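Assembly chaperone of ribosomal protein L4 (Acl4) (Chaetomium thermophilum, PDB 5TQB) probably acts as a dedicated chaperone that binds newly made ribosomal protein L4 through a helical, TPR-containing fold and escorts it toward ribosome assembly. Local coordinates at residues G56-D59 with A60-Y64. Sequence-based numbering, arbitrary orientation.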
# COMPACT_ATOMS: atom_id res chain seq x y z
N GLY B 56 1.67 -17.14 3.17
CA GLY B 56 1.92 -17.06 4.60
C GLY B 56 2.66 -18.27 5.14
O GLY B 56 2.84 -18.40 6.35
N ASP B 57 3.08 -19.17 4.25
CA ASP B 57 3.89 -20.33 4.65
C ASP B 57 5.37 -19.96 4.60
O ASP B 57 6.05 -20.19 3.61
CB ASP B 57 3.61 -21.53 3.75
CG ASP B 57 4.28 -22.80 4.26
OD1 ASP B 57 3.85 -23.91 3.85
OD2 ASP B 57 5.22 -22.70 5.08
N ILE B 58 5.85 -19.40 5.70
CA ILE B 58 7.20 -18.86 5.78
C ILE B 58 8.26 -19.96 5.71
O ILE B 58 9.31 -19.77 5.10
CB ILE B 58 7.39 -18.07 7.10
CG1 ILE B 58 6.34 -16.97 7.23
CG2 ILE B 58 8.78 -17.46 7.18
CD1 ILE B 58 6.29 -16.00 6.06
N ASP B 59 7.98 -21.10 6.33
CA ASP B 59 8.97 -22.16 6.42
C ASP B 59 9.17 -22.85 5.07
O ASP B 59 10.28 -23.28 4.74
CB ASP B 59 8.56 -23.18 7.48
CG ASP B 59 8.51 -22.57 8.87
OD1 ASP B 59 9.58 -22.44 9.50
OD2 ASP B 59 7.40 -22.22 9.33
N ALA B 60 8.10 -22.95 4.29
CA ALA B 60 8.20 -23.48 2.93
C ALA B 60 8.95 -22.48 2.08
O ALA B 60 9.81 -22.85 1.27
CB ALA B 60 6.82 -23.74 2.36
N ALA B 61 8.63 -21.21 2.26
CA ALA B 61 9.28 -20.13 1.52
C ALA B 61 10.79 -20.11 1.76
O ALA B 61 11.56 -19.88 0.83
CB ALA B 61 8.67 -18.81 1.89
N ARG B 62 11.21 -20.35 3.01
CA ARG B 62 12.63 -20.33 3.34
C ARG B 62 13.37 -21.46 2.64
O ARG B 62 14.45 -21.26 2.09
CB ARG B 62 12.84 -20.42 4.86
CG ARG B 62 14.30 -20.32 5.28
CD ARG B 62 14.49 -20.44 6.80
NE ARG B 62 13.69 -19.47 7.55
CZ ARG B 62 12.55 -19.74 8.18
NH1 ARG B 62 12.04 -20.97 8.16
NH2 ARG B 62 11.90 -18.78 8.82
N ASN B 63 12.78 -22.66 2.67
CA ASN B 63 13.40 -23.82 2.04
C ASN B 63 13.55 -23.64 0.52
O ASN B 63 14.57 -24.04 -0.06
CB ASN B 63 12.60 -25.08 2.36
CG ASN B 63 12.57 -25.39 3.85
OD1 ASN B 63 13.58 -25.25 4.54
ND2 ASN B 63 11.41 -25.80 4.34
N TYR B 64 12.56 -23.03 -0.12
CA TYR B 64 12.59 -22.83 -1.56
C TYR B 64 13.64 -21.78 -1.93
O TYR B 64 14.42 -21.97 -2.87
CB TYR B 64 11.22 -22.39 -2.08
CG TYR B 64 10.23 -23.52 -2.25
CD1 TYR B 64 10.52 -24.60 -3.07
CD2 TYR B 64 9.00 -23.50 -1.61
CE1 TYR B 64 9.62 -25.63 -3.23
CE2 TYR B 64 8.09 -24.53 -1.77
CZ TYR B 64 8.41 -25.59 -2.58
OH TYR B 64 7.51 -26.63 -2.76
O HOH W 1 12.33 -23.24 6.97
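D57 occupies the N-cap position of helix 58-71, and its carboxylate reaches forward over the first turn to make the capping bond to A60. OD2 accepts the backbone N-H of A60 at 3.0 Å with an N-H...O angle of 160°, the donor lying well above the carboxylate plane, while the methyl CB of A60 sits 3.3 Å from CG of D57. Setting CG of D57 anti to its own backbone N (chi1 -171°) swings the carboxylate to this position, and the carbonyl O of D57 takes the N-H of A61, so one residue serves two N-H groups of the opening turn. A lysine in place of D57 would probably leave A60 N without its capping acceptor and set a positive charge at the already positive end of the helix dipole.

G56 and D57 lie in the short turn between helices 41-54 and 58-71, the two antiparallel helices of the predicted TPR unit, and I58 to Y64 form the first turns of the latter; G56, with positive phi, closes the former in a Schellman motif.

R62 can be followed outward. Its CB lies 3.6 Å from I58 O, the acceptor for R62 N; the chain then runs extended until chi3 (-55°) bends it back toward the helix start. NE pairs with E96, and NH2 bonds to L94 O while resting 3.8 Å from CG2 of I58. NH1 meets D59 OD1 at 3.2 Å in a salt bridge: OD1 lies in the guanidinium plane, whereas NH1 approaches from above the carboxylate plane, so the two groups are not coplanar. A water accepts from the same NH1 and donates to D59 O, bridging side chain to backbone.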